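Local coordinates for protein titin (Homo sapiens, PDB 6H4L) that forms an immunoglobulin-like domain in the M-band segment of titin, a giant structural protein of the muscle sarcomere that also carries protein kinase activity, at residues A[7-12]-A[32-37]; A[13-18]-A[26-31]; A[54-59]-A[67-72]; A[78-83]-A[91-96]. All coordinates share one frame; numbering follows the deposited sequence.

Contact 1. Residues A[7-12]-A[32-37]; sequences HAPRIT and VQSKPT
Strands 7-11 and 32-35 run antiparallel, their axes approaching to 4.5 Å with 171° between directions, and a beta bulge shifts the register by one between His7 and Arg10. Arg10 and Gln33 exchange two backbone hydrogen bonds, whereas His7 N donates firmly to Lys35 O (2.8 Å) and the return bond is weak. In the immunoglobulin I-set sandwich, strand 7-11 is outermost in the four-stranded sheet, beside strand 26-35. Arg10 leaves the backbone in the crowded position (chi1 51°) and extends to NE, which bonds in plane to Gln33 OE1 at 2.7 Å. The guanidinium stands 75° from the amide, while Thr12 CG2 touches Gln33 CD at 3.4 Å. Arg10 NH1 lies over the centre of one His7 ring face, with Lys35 N nearer the rim over the other. His7 ND1 donates to Ala8 O (2.9 Å), further restraining the ring's rotation. On the inner side, where Val32 points, Pro9 CB rests on Val32 CG2 at 3.8 Å, both side chains touching Cys83 as well.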
loop_
_atom_site.group_PDB
_atom_site.type_symbol
_atom_site.label_atom_id
_atom_site.label_comp_id
_atom_site.label_asym_id
_atom_site.label_seq_id
_atom_site.Cartn_x
_atom_site.Cartn_y
_atom_site.Cartn_z
ATOM N N HIS A 7 -0.604 3.993 20.473
ATOM C CA HIS A 7 0.767 3.833 20.017
ATOM C C HIS A 7 0.898 4.121 18.527
ATOM O O HIS A 7 -0.065 4.007 17.776
ATOM C CB HIS A 7 1.274 2.416 20.319
ATOM C CG HIS A 7 0.532 1.333 19.597
ATOM N ND1 HIS A 7 0.785 1.011 18.280
ATOM C CD2 HIS A 7 -0.464 0.508 20.001
ATOM C CE1 HIS A 7 -0.014 0.025 17.910
ATOM N NE2 HIS A 7 -0.782 -0.299 18.935
ATOM N N ALA A 8 2.106 4.502 18.126
ATOM C CA ALA A 8 2.413 4.788 16.731
ATOM C C ALA A 8 2.219 3.546 15.861
ATOM O O ALA A 8 2.413 2.412 16.308
ATOM C CB ALA A 8 3.834 5.292 16.604
ATOM N N PRO A 9 1.864 3.765 14.597
ATOM C CA PRO A 9 1.706 2.608 13.721
ATOM C C PRO A 9 3.008 1.812 13.615
ATOM O O PRO A 9 4.097 2.400 13.569
ATOM C CB PRO A 9 1.390 3.257 12.369
ATOM C CG PRO A 9 0.783 4.588 12.716
ATOM C CD PRO A 9 1.568 5.041 13.918
ATOM N N ARG A 10 2.893 0.490 13.577
ATOM C CA ARG A 10 4.034 -0.379 13.336
ATOM C C ARG A 10 3.625 -1.416 12.294
ATOM O O ARG A 10 2.549 -2.018 12.376
ATOM C CB ARG A 10 4.509 -1.048 14.624
ATOM C CG ARG A 10 3.418 -1.721 15.391
ATOM C CD ARG A 10 3.833 -1.989 16.850
ATOM N NE ARG A 10 2.758 -2.686 17.541
ATOM C CZ ARG A 10 2.334 -2.406 18.766
ATOM N NH1 ARG A 10 2.907 -1.440 19.475
ATOM N NH2 ARG A 10 1.334 -3.108 19.279
ATOM N N ILE A 11 4.478 -1.601 11.299
ATOM C CA ILE A 11 4.162 -2.519 10.220
ATOM C C ILE A 11 4.760 -3.870 10.558
ATOM O O ILE A 11 5.971 -3.989 10.755
ATOM C CB ILE A 11 4.679 -1.975 8.885
ATOM C CG1 ILE A 11 3.943 -0.666 8.560
ATOM C CG2 ILE A 11 4.509 -3.027 7.761
ATOM C CD1 ILE A 11 4.467 0.088 7.358
ATOM N N THR A 12 3.896 -4.876 10.656
ATOM C CA THR A 12 4.320 -6.217 11.056
ATOM C C THR A 12 4.450 -7.211 9.897
ATOM O O THR A 12 5.060 -8.272 10.053
ATOM C CB THR A 12 3.372 -6.820 12.107
ATOM O OG1 THR A 12 2.079 -7.021 11.522
ATOM C CG2 THR A 12 3.267 -5.910 13.334
ATOM N N VAL A 32 -0.580 -3.450 9.426
ATOM C CA VAL A 32 -0.139 -2.410 10.365
ATOM C C VAL A 32 -0.899 -2.571 11.677
ATOM O O VAL A 32 -2.090 -2.903 11.688
ATOM C CB VAL A 32 -0.348 -0.988 9.771
ATOM C CG1 VAL A 32 -1.834 -0.705 9.552
ATOM C CG2 VAL A 32 0.317 0.092 10.644
ATOM N N GLN A 33 -0.193 -2.352 12.794
ATOM C CA GLN A 33 -0.802 -2.300 14.110
ATOM C C GLN A 33 -0.776 -0.841 14.527
ATOM O O GLN A 33 0.285 -0.216 14.542
ATOM C CB GLN A 33 0.008 -3.134 15.102
ATOM C CG GLN A 33 0.018 -4.632 14.772
ATOM C CD GLN A 33 0.888 -5.444 15.727
ATOM O OE1 GLN A 33 1.745 -4.899 16.430
ATOM N NE2 GLN A 33 0.671 -6.764 15.748
ATOM N N SER A 34 -1.944 -0.284 14.811
ATOM C CA SER A 34 -2.043 1.155 15.073
ATOM C C SER A 34 -3.207 1.433 16.007
ATOM O O SER A 34 -4.286 0.887 15.828
ATOM C CB SER A 34 -2.242 1.906 13.738
ATOM O OG SER A 34 -2.313 3.305 13.910
ATOM N N LYS A 35 -2.984 2.253 17.030
ATOM C CA LYS A 35 -4.073 2.673 17.907
ATOM C C LYS A 35 -3.861 4.126 18.326
ATOM O O LYS A 35 -2.891 4.438 18.993
ATOM C CB LYS A 35 -4.141 1.779 19.154
ATOM C CG LYS A 35 -5.318 2.091 20.048
ATOM C CD LYS A 35 -5.270 1.273 21.341
ATOM C CE LYS A 35 -6.447 1.614 22.236
ATOM N NZ LYS A 35 -6.482 0.746 23.452
ATOM N N PRO A 36 -4.768 5.035 17.927
ATOM C CA PRO A 36 -5.951 4.790 17.100
ATOM C C PRO A 36 -5.615 4.363 15.675
ATOM O O PRO A 36 -4.458 4.404 15.251
ATOM C CB PRO A 36 -6.650 6.155 17.066
ATOM C CG PRO A 36 -5.609 7.145 17.419
ATOM C CD PRO A 36 -4.663 6.445 18.341
ATOM N N THR A 37 -6.638 3.930 14.952
ATOM C CA THR A 37 -6.459 3.432 13.598
ATOM C C THR A 37 -5.789 4.466 12.704
ATOM O O THR A 37 -6.114 5.652 12.750
ATOM C CB THR A 37 -7.791 2.998 12.994
ATOM O OG1 THR A 37 -8.780 4.008 13.242
ATOM C CG2 THR A 37 -8.239 1.701 13.631
#

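Contact 2. Residues A[13-18]-A[26-31]; sequences LRMRSH and TRFILN
The kinked crossing by which the first strand of an immunoglobulin I-set domain leaves one sheet of the sandwich and joins the other is formed here by residues 13-18, running past strand 26-31. Within these segments a single bridge remains: Asn31 N donates to Leu13 O on a lone pair at 3.0 Å, after which the backbones part and water fills in. One water donates to both Arg14 O and Ile29 O; a second accepts from Arg16 N and Ile29 N. Between the two water bridges, Met15 dips into the interior between the sheets, with Met15 N bonded to Asp92 OD2. Met15 CG lies alongside Leu30 CD2, and a bend at chi3 (-76°) brings Met15 SD to 3.5 Å from Phe28 CB and 4.6 Å from the ring centroid, an oblique Met-aromatic contact, the two side chains crossing at about a right angle. The Phe28 ring, which also meets Tyr79, receives His18 on one face: His18 CE1 stands 3.4 Å from Phe28 CE1, offset toward the rim, with the ring planes 59° apart. Both imidazole nitrogens are engaged, so the ring cannot easily rotate. ND1 donates almost straight (171°) to Arg16 O within its own segment. At the far tip, His18 NE2 and Thr26 OG1 meet end to end in a short hydrogen bond of 2.7 Å.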
loop_
_atom_site.group_PDB
_atom_site.type_symbol
_atom_site.label_atom_id
_atom_site.label_comp_id
_atom_site.label_asym_id
_atom_site.label_seq_id
_atom_site.Cartn_x
_atom_site.Cartn_y
_atom_site.Cartn_z
ATOM N N LEU A 13 3.848 -6.889 8.755
ATOM C CA LEU A 13 4.009 -7.682 7.538
ATOM C C LEU A 13 4.221 -6.697 6.407
ATOM O O LEU A 13 3.378 -5.821 6.174
ATOM C CB LEU A 13 2.767 -8.523 7.223
ATOM C CG LEU A 13 2.855 -9.183 5.837
ATOM C CD1 LEU A 13 3.876 -10.309 5.865
ATOM C CD2 LEU A 13 1.502 -9.675 5.364
ATOM N N ARG A 14 5.350 -6.825 5.724
ATOM C CA ARG A 14 5.711 -5.839 4.717
ATOM C C ARG A 14 5.341 -6.299 3.315
ATOM O O ARG A 14 5.249 -7.496 3.045
ATOM C CB ARG A 14 7.205 -5.520 4.801
ATOM C CG ARG A 14 7.586 -4.852 6.131
ATOM C CD ARG A 14 8.852 -4.006 6.047
ATOM N NE ARG A 14 9.025 -3.195 7.257
ATOM C CZ ARG A 14 8.716 -1.903 7.350
ATOM N NH1 ARG A 14 8.232 -1.253 6.301
ATOM N NH2 ARG A 14 8.904 -1.252 8.493
ATOM N N MET A 15 5.122 -5.330 2.429
ATOM C CA MET A 15 4.846 -5.629 1.029
ATOM C C MET A 15 5.968 -6.395 0.348
ATOM O O MET A 15 7.138 -6.278 0.720
ATOM C CB MET A 15 4.594 -4.340 0.262
ATOM C CG MET A 15 3.242 -3.716 0.537
ATOM S SD MET A 15 3.036 -2.244 -0.496
ATOM C CE MET A 15 4.098 -1.211 0.484
ATOM N N ARG A 16 5.592 -7.162 -0.669
ATOM C CA ARG A 16 6.525 -7.976 -1.437
ATOM C C ARG A 16 6.724 -7.394 -2.822
ATOM O O ARG A 16 5.764 -7.214 -3.564
ATOM C CB ARG A 16 5.973 -9.393 -1.616
ATOM C CG ARG A 16 5.964 -10.242 -0.356
ATOM C CD ARG A 16 6.922 -11.419 -0.497
ATOM N NE ARG A 16 6.836 -12.341 0.631
ATOM C CZ ARG A 16 5.928 -13.306 0.737
ATOM N NH1 ARG A 16 5.025 -13.470 -0.220
ATOM N NH2 ARG A 16 5.920 -14.108 1.796
ATOM N N SER A 17 7.971 -7.130 -3.186
ATOM C CA SER A 17 8.265 -6.740 -4.556
ATOM C C SER A 17 7.953 -7.924 -5.460
ATOM O O SER A 17 8.317 -9.059 -5.159
ATOM C CB SER A 17 9.730 -6.313 -4.696
ATOM O OG SER A 17 10.003 -5.163 -3.899
ATOM N N HIS A 18 7.267 -7.675 -6.567
ATOM C CA HIS A 18 6.905 -8.779 -7.438
ATOM C C HIS A 18 6.673 -8.391 -8.891
ATOM O O HIS A 18 6.673 -7.214 -9.260
ATOM C CB HIS A 18 5.693 -9.548 -6.884
ATOM C CG HIS A 18 4.430 -8.747 -6.844
ATOM N ND1 HIS A 18 4.183 -7.794 -5.878
ATOM C CD2 HIS A 18 3.335 -8.762 -7.642
ATOM C CE1 HIS A 18 2.996 -7.253 -6.087
ATOM N NE2 HIS A 18 2.460 -7.824 -7.148
ATOM N N THR A 26 -3.119 -6.987 -9.951
ATOM C CA THR A 26 -2.230 -7.391 -8.882
ATOM C C THR A 26 -2.556 -6.679 -7.580
ATOM O O THR A 26 -3.273 -5.682 -7.564
ATOM C CB THR A 26 -0.759 -7.169 -9.275
ATOM O OG1 THR A 26 0.086 -7.975 -8.445
ATOM C CG2 THR A 26 -0.382 -5.703 -9.167
ATOM N N ARG A 27 -2.032 -7.206 -6.485
ATOM C CA ARG A 27 -2.234 -6.583 -5.183
ATOM C C ARG A 27 -0.929 -6.483 -4.433
ATOM O O ARG A 27 -0.065 -7.354 -4.568
ATOM C CB ARG A 27 -3.193 -7.424 -4.344
ATOM C CG ARG A 27 -4.626 -7.326 -4.765
ATOM C CD ARG A 27 -5.529 -8.256 -3.967
ATOM N NE ARG A 27 -6.910 -8.098 -4.412
ATOM C CZ ARG A 27 -7.878 -8.983 -4.198
ATOM N NH1 ARG A 27 -7.613 -10.111 -3.549
ATOM N NH2 ARG A 27 -9.106 -8.744 -4.647
ATOM N N PHE A 28 -0.812 -5.423 -3.634
ATOM C CA PHE A 28 0.179 -5.327 -2.566
ATOM C C PHE A 28 -0.583 -5.400 -1.254
ATOM O O PHE A 28 -1.652 -4.819 -1.118
ATOM C CB PHE A 28 0.937 -4.004 -2.633
ATOM C CG PHE A 28 1.944 -3.923 -3.766
ATOM C CD1 PHE A 28 3.201 -4.489 -3.628
ATOM C CD2 PHE A 28 1.640 -3.259 -4.940
ATOM C CE1 PHE A 28 4.135 -4.409 -4.649
ATOM C CE2 PHE A 28 2.571 -3.181 -5.978
ATOM C CZ PHE A 28 3.817 -3.757 -5.827
ATOM N N ILE A 29 -0.027 -6.101 -0.281
ATOM C CA ILE A 29 -0.714 -6.263 1.002
ATOM C C ILE A 29 0.295 -6.052 2.116
ATOM O O ILE A 29 1.416 -6.536 2.035
ATOM C CB ILE A 29 -1.344 -7.664 1.127
ATOM C CG1 ILE A 29 -2.389 -7.882 0.029
ATOM C CG2 ILE A 29 -2.009 -7.830 2.491
ATOM C CD1 ILE A 29 -2.829 -9.334 -0.133
ATOM N N LEU A 30 -0.099 -5.309 3.145
ATOM C CA LEU A 30 0.742 -5.197 4.336
ATOM C C LEU A 30 -0.147 -5.209 5.561
ATOM O O LEU A 30 -1.363 -5.124 5.462
ATOM C CB LEU A 30 1.627 -3.953 4.306
ATOM C CG LEU A 30 1.005 -2.565 4.364
ATOM C CD1 LEU A 30 1.997 -1.546 4.888
ATOM C CD2 LEU A 30 0.571 -2.149 2.946
ATOM N N ASN A 31 0.456 -5.379 6.733
ATOM C CA ASN A 31 -0.319 -5.344 7.952
ATOM C C ASN A 31 0.273 -4.329 8.910
ATOM O O ASN A 31 1.484 -4.332 9.134
ATOM C CB ASN A 31 -0.292 -6.706 8.635
ATOM C CG ASN A 31 -1.237 -6.777 9.804
ATOM O OD1 ASN A 31 -2.444 -6.924 9.641
ATOM N ND2 ASN A 31 -0.687 -6.665 11.001
HETATM O O HOH W 1 3.105 -8.714 1.595
HETATM O O HOH W 2 2.621 -7.509 -1.068
#

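Contact 3. Residues A[54-59]-A[67-72]; sequences KIHYTN and EILDCH
A lysine ammonium group reaching back to the main chain just past the end of the partner strand sets this contact apart. Lys54 runs out extended and turns only at chi4 (68°), so that NZ donates to Leu69 O at 2.8 Å, nearly along the C=O axis. A water accepts from the same NZ and donates to Asp70 OD2, and Asp75 OD2 forms a salt bridge with the ammonium. At Asp70 the backbone takes a left-handed conformation, and Asp70 O comes to lie over the centre of the His72 ring. Before this bend the pairing is regular: His56 and Glu67 exchange backbone bonds, and Leu69 N donates to Lys54 O at 2.9 Å. On the face carrying His56 and Glu67, His56 ND1 donates in its ring plane to Glu67 OE1 (3.2 Å), the ring and carboxylate turned 61° apart, while OE2 pairs with Arg27. The opposite face is apolar, with Ile55 CD1 against Ile68 CG1 at 3.7 Å, in the core. Such an antiparallel hairpin at the sheet edge is typical of the immunoglobulin sandwich; here the chain leaving it carries Asp70 and His72, which bind the zinc ion.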
loop_
_atom_site.group_PDB
_atom_site.type_symbol
_atom_site.label_atom_id
_atom_site.label_comp_id
_atom_site.label_asym_id
_atom_site.label_seq_id
_atom_site.Cartn_x
_atom_site.Cartn_y
_atom_site.Cartn_z
ATOM N N LYS A 54 -8.946 1.987 -11.976
ATOM C CA LYS A 54 -7.697 1.231 -12.007
ATOM C C LYS A 54 -7.154 0.896 -10.619
ATOM O O LYS A 54 -6.579 -0.178 -10.417
ATOM C CB LYS A 54 -6.643 2.001 -12.798
ATOM C CG LYS A 54 -5.416 1.182 -13.137
ATOM C CD LYS A 54 -4.558 1.912 -14.148
ATOM C CE LYS A 54 -3.404 1.047 -14.608
ATOM N NZ LYS A 54 -3.854 -0.113 -15.412
ATOM N N ILE A 55 -7.355 1.809 -9.673
ATOM C CA ILE A 55 -6.735 1.714 -8.352
ATOM C C ILE A 55 -7.774 1.626 -7.230
ATOM O O ILE A 55 -8.649 2.482 -7.134
ATOM C CB ILE A 55 -5.874 2.963 -8.088
ATOM C CG1 ILE A 55 -4.739 3.070 -9.111
ATOM C CG2 ILE A 55 -5.347 2.967 -6.667
ATOM C CD1 ILE A 55 -3.716 1.964 -9.020
ATOM N N HIS A 56 -7.672 0.600 -6.388
ATOM C CA HIS A 56 -8.519 0.486 -5.196
ATOM C C HIS A 56 -7.649 0.163 -3.991
ATOM O O HIS A 56 -6.725 -0.636 -4.094
ATOM C CB HIS A 56 -9.531 -0.655 -5.339
ATOM C CG HIS A 56 -10.430 -0.529 -6.525
ATOM N ND1 HIS A 56 -10.790 -1.613 -7.297
ATOM C CD2 HIS A 56 -11.055 0.543 -7.062
ATOM C CE1 HIS A 56 -11.589 -1.209 -8.271
ATOM N NE2 HIS A 56 -11.766 0.095 -8.151
ATOM N N TYR A 57 -7.963 0.751 -2.845
ATOM C CA TYR A 57 -7.271 0.353 -1.623
ATOM C C TYR A 57 -8.204 0.284 -0.427
ATOM O O TYR A 57 -9.197 1.004 -0.350
ATOM C CB TYR A 57 -6.051 1.239 -1.322
ATOM C CG TYR A 57 -6.242 2.728 -1.544
ATOM C CD1 TYR A 57 -6.866 3.528 -0.593
ATOM C CD2 TYR A 57 -5.765 3.336 -2.694
ATOM C CE1 TYR A 57 -7.023 4.891 -0.797
ATOM C CE2 TYR A 57 -5.922 4.693 -2.910
ATOM C CZ TYR A 57 -6.548 5.464 -1.959
ATOM O OH TYR A 57 -6.693 6.814 -2.185
ATOM N N THR A 58 -7.868 -0.593 0.514
ATOM C CA THR A 58 -8.721 -0.821 1.666
ATOM C C THR A 58 -7.892 -1.001 2.928
ATOM O O THR A 58 -6.700 -1.296 2.853
ATOM C CB THR A 58 -9.571 -2.090 1.498
ATOM O OG1 THR A 58 -8.710 -3.217 1.290
ATOM C CG2 THR A 58 -10.530 -1.954 0.319
ATOM N N ASN A 59 -8.537 -0.805 4.080
ATOM C CA ASN A 59 -7.944 -1.074 5.388
ATOM C C ASN A 59 -8.966 -1.870 6.174
ATOM O O ASN A 59 -10.030 -1.360 6.511
ATOM C CB ASN A 59 -7.605 0.226 6.136
ATOM C CG ASN A 59 -6.969 -0.028 7.500
ATOM O OD1 ASN A 59 -6.953 -1.153 7.990
ATOM N ND2 ASN A 59 -6.419 1.025 8.105
ATOM N N GLU A 67 -4.909 -2.537 -4.779
ATOM C CA GLU A 67 -5.175 -3.362 -5.934
ATOM C C GLU A 67 -5.016 -2.498 -7.180
ATOM O O GLU A 67 -5.562 -1.400 -7.242
ATOM C CB GLU A 67 -6.580 -3.929 -5.833
ATOM C CG GLU A 67 -7.010 -4.736 -7.039
ATOM C CD GLU A 67 -8.404 -5.285 -6.848
ATOM O OE1 GLU A 67 -9.365 -4.487 -6.879
ATOM O OE2 GLU A 67 -8.532 -6.504 -6.623
ATOM N N ILE A 68 -4.223 -2.981 -8.127
ATOM C CA ILE A 68 -4.026 -2.286 -9.402
ATOM C C ILE A 68 -4.547 -3.202 -10.493
ATOM O O ILE A 68 -4.111 -4.352 -10.598
ATOM C CB ILE A 68 -2.534 -1.986 -9.652
ATOM C CG1 ILE A 68 -1.931 -1.219 -8.470
ATOM C CG2 ILE A 68 -2.350 -1.211 -10.970
ATOM C CD1 ILE A 68 -0.590 -1.757 -8.022
ATOM N N LEU A 69 -5.492 -2.709 -11.291
ATOM C CA LEU A 69 -6.141 -3.527 -12.299
ATOM C C LEU A 69 -5.502 -3.297 -13.660
ATOM O O LEU A 69 -5.011 -2.205 -13.933
ATOM C CB LEU A 69 -7.622 -3.171 -12.393
ATOM C CG LEU A 69 -8.481 -3.351 -11.144
ATOM C CD1 LEU A 69 -9.941 -3.140 -11.520
ATOM C CD2 LEU A 69 -8.270 -4.732 -10.563
ATOM N N ASP A 70 -5.517 -4.330 -14.501
ATOM C CA ASP A 70 -5.104 -4.227 -15.896
ATOM C C ASP A 70 -3.723 -3.594 -16.078
ATOM O O ASP A 70 -3.568 -2.612 -16.798
ATOM C CB ASP A 70 -6.142 -3.441 -16.673
ATOM C CG ASP A 70 -5.824 -3.380 -18.151
ATOM O OD1 ASP A 70 -5.231 -4.362 -18.624
ATOM O OD2 ASP A 70 -6.127 -2.340 -18.753
ATOM N N CYS A 71 -2.731 -4.207 -15.447
ATOM C CA CYS A 71 -1.379 -3.661 -15.360
ATOM C C CYS A 71 -0.639 -3.519 -16.677
ATOM O O CYS A 71 -0.520 -4.475 -17.436
ATOM C CB CYS A 71 -0.539 -4.522 -14.423
ATOM S SG CYS A 71 -0.985 -4.331 -12.683
ATOM N N HIS A 72 -0.117 -2.320 -16.924
ATOM C CA HIS A 72 0.715 -2.067 -18.095
ATOM C C HIS A 72 2.101 -1.621 -17.651
ATOM O O HIS A 72 2.370 -1.515 -16.446
ATOM C CB HIS A 72 0.082 -0.998 -18.987
ATOM C CG HIS A 72 -1.287 -1.348 -19.481
ATOM N ND1 HIS A 72 -2.271 -0.403 -19.674
ATOM C CD2 HIS A 72 -1.836 -2.537 -19.827
ATOM C CE1 HIS A 72 -3.367 -0.993 -20.112
ATOM N NE2 HIS A 72 -3.128 -2.287 -20.219
HETATM O O HOH W 3 -5.190 0.331 -17.432
#

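Contact 4. Residues A[78-83]-A[91-96]; sequences TYRAVC and SDYATL
One face of this hairpin is pressed into the core of the sandwich, and the other, carrying Thr78, Arg80, Val82, Ser91, Tyr93 and Thr95, looks outward. Strands 78-83 and 91-96 approach to 4.6 Å between axes, and four backbone bonds join Tyr79 with Ala94 and Ala81 with Asp92; the shortest runs from Tyr79 N to Ala94 O at 2.8 Å. On the buried face the Tyr79 ring meets the partner strand obliquely, Tyr79 CE2 lying 3.8 Å from Leu96 CB. Its hydroxyl bonds to Asp75 O, four residues earlier, the tyrosine corner familiar from immunoglobulin domains. The outer face is held more by polar contacts. Ser91 OG, anti to its backbone N, donates to Ala81 O at 2.8 Å from above the carbonyl plane, so Ala81 O accepts from both Ser91 OG and Asp92 N. The same OG accepts from Arg80 NH1 at 3.0 Å. Arg80 reaches it by bending at chi3 (-65°), which turns one face of the guanidinium toward the exposed Tyr93 ring, Arg80 NH2 being 3.6 Å from Tyr93 CD2 and the planes 36° apart. Within the five-stranded sheet, strand 77-85 has strand 39-44 on its other side and strand 88-98 takes up strand 18-20 in parallel, while Leu30, Phe28 and Ile68 of the facing sheet pack against the buried face.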
loop_
_atom_site.group_PDB
_atom_site.type_symbol
_atom_site.label_atom_id
_atom_site.label_comp_id
_atom_site.label_asym_id
_atom_site.label_seq_id
_atom_site.Cartn_x
_atom_site.Cartn_y
_atom_site.Cartn_z
ATOM N N THR A 78 7.755 2.027 -7.930
ATOM C CA THR A 78 7.702 1.918 -6.480
ATOM C C THR A 78 6.333 2.296 -5.946
ATOM O O THR A 78 5.820 3.376 -6.247
ATOM C CB THR A 78 8.762 2.835 -5.831
ATOM O OG1 THR A 78 10.062 2.489 -6.334
ATOM C CG2 THR A 78 8.739 2.705 -4.314
ATOM N N TYR A 79 5.746 1.406 -5.144
ATOM C CA TYR A 79 4.491 1.696 -4.467
ATOM C C TYR A 79 4.783 1.797 -2.995
ATOM O O TYR A 79 5.482 0.946 -2.448
ATOM C CB TYR A 79 3.444 0.614 -4.745
ATOM C CG TYR A 79 2.920 0.714 -6.160
ATOM C CD1 TYR A 79 1.794 1.477 -6.452
ATOM C CD2 TYR A 79 3.574 0.077 -7.198
ATOM C CE1 TYR A 79 1.327 1.596 -7.758
ATOM C CE2 TYR A 79 3.112 0.190 -8.511
ATOM C CZ TYR A 79 1.987 0.945 -8.771
ATOM O OH TYR A 79 1.515 1.065 -10.060
ATOM N N ARG A 80 4.257 2.848 -2.371
ATOM C CA ARG A 80 4.517 3.093 -0.957
ATOM C C ARG A 80 3.220 3.330 -0.192
ATOM O O ARG A 80 2.339 4.057 -0.661
ATOM C CB ARG A 80 5.438 4.315 -0.812
ATOM C CG ARG A 80 5.646 4.766 0.635
ATOM C CD ARG A 80 6.473 6.042 0.720
ATOM N NE ARG A 80 7.841 5.876 0.240
ATOM C CZ ARG A 80 8.872 5.567 1.022
ATOM N NH1 ARG A 80 8.682 5.356 2.321
ATOM N NH2 ARG A 80 10.091 5.459 0.505
ATOM N N ALA A 81 3.112 2.726 0.995
ATOM C CA ALA A 81 2.029 3.024 1.922
ATOM C C ALA A 81 2.610 3.840 3.059
ATOM O O ALA A 81 3.707 3.541 3.528
ATOM C CB ALA A 81 1.410 1.742 2.471
ATOM N N VAL A 82 1.883 4.861 3.492
ATOM C CA VAL A 82 2.270 5.627 4.676
ATOM C C VAL A 82 1.120 5.586 5.671
ATOM O O VAL A 82 -0.007 5.942 5.323
ATOM C CB VAL A 82 2.575 7.074 4.311
ATOM C CG1 VAL A 82 2.968 7.876 5.556
ATOM C CG2 VAL A 82 3.681 7.116 3.258
ATOM N N CYS A 83 1.408 5.191 6.916
ATOM C CA CYS A 83 0.386 4.998 7.942
ATOM C C CYS A 83 0.648 5.965 9.074
ATOM O O CYS A 83 1.741 5.954 9.644
ATOM C CB CYS A 83 0.488 3.595 8.529
ATOM S SG CYS A 83 0.362 2.312 7.267
ATOM N N SER A 91 6.069 3.541 7.369
ATOM C CA SER A 91 5.927 3.484 5.914
ATOM C C SER A 91 6.591 2.235 5.383
ATOM O O SER A 91 7.513 1.688 5.999
ATOM C CB SER A 91 6.539 4.726 5.264
ATOM O OG SER A 91 6.240 4.752 3.869
ATOM N N ASP A 92 6.106 1.765 4.236
ATOM C CA ASP A 92 6.660 0.574 3.604
ATOM C C ASP A 92 6.595 0.816 2.109
ATOM O O ASP A 92 5.739 1.562 1.642
ATOM C CB ASP A 92 5.820 -0.651 3.969
ATOM C CG ASP A 92 6.413 -1.956 3.463
ATOM O OD1 ASP A 92 7.651 -2.092 3.381
ATOM O OD2 ASP A 92 5.618 -2.860 3.153
ATOM N N TYR A 93 7.513 0.215 1.362
ATOM C CA TYR A 93 7.474 0.355 -0.089
ATOM C C TYR A 93 7.963 -0.918 -0.750
ATOM O O TYR A 93 8.684 -1.705 -0.144
ATOM C CB TYR A 93 8.306 1.552 -0.544
ATOM C CG TYR A 93 9.788 1.415 -0.278
ATOM C CD1 TYR A 93 10.629 0.810 -1.201
ATOM C CD2 TYR A 93 10.343 1.892 0.900
ATOM C CE1 TYR A 93 11.986 0.684 -0.960
ATOM C CE2 TYR A 93 11.704 1.773 1.150
ATOM C CZ TYR A 93 12.517 1.165 0.219
ATOM O OH TYR A 93 13.867 1.040 0.460
ATOM N N ALA A 94 7.563 -1.108 -2.003
ATOM C CA ALA A 94 7.959 -2.272 -2.774
ATOM C C ALA A 94 7.859 -1.918 -4.247
ATOM O O ALA A 94 7.258 -0.910 -4.616
ATOM C CB ALA A 94 7.056 -3.471 -2.445
ATOM N N THR A 95 8.444 -2.763 -5.085
ATOM C CA THR A 95 8.466 -2.502 -6.516
ATOM C C THR A 95 7.527 -3.422 -7.274
ATOM O O THR A 95 7.377 -4.595 -6.939
ATOM C CB THR A 95 9.879 -2.671 -7.092
ATOM O OG1 THR A 95 10.314 -4.024 -6.909
ATOM C CG2 THR A 95 10.850 -1.725 -6.413
ATOM N N LEU A 96 6.891 -2.871 -8.300
ATOM C CA LEU A 96 6.140 -3.673 -9.254
ATOM C C LEU A 96 6.890 -3.721 -10.576
ATOM O O LEU A 96 7.320 -2.689 -11.094
ATOM C CB LEU A 96 4.757 -3.075 -9.491
ATOM C CG LEU A 96 3.849 -3.940 -10.370
ATOM C CD1 LEU A 96 3.564 -5.286 -9.709
ATOM C CD2 LEU A 96 2.561 -3.203 -10.704
#

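In the fold
The four contacts span both layers of a single immunoglobulin sandwich. Contacts 1 and 2 divide strand 26-35 between them, their centres about 17 Å apart, and contact 2 falls within the chain span that contact 1 brackets; contacts 3 and 4 follow in order. Contacts 1 and 3 take in the two outer strand pairs of the four-stranded sheet, about 23 Å between centres, on opposite sides of the chain's centre. Contact 4 belongs to the other sheet, yet its centre is only about 8 Å from that of contact 2, where residues 13-18 pass between layers. It touches the other three, meeting Val32, Phe28 and Ile68, consistent with a compact structural module within titin.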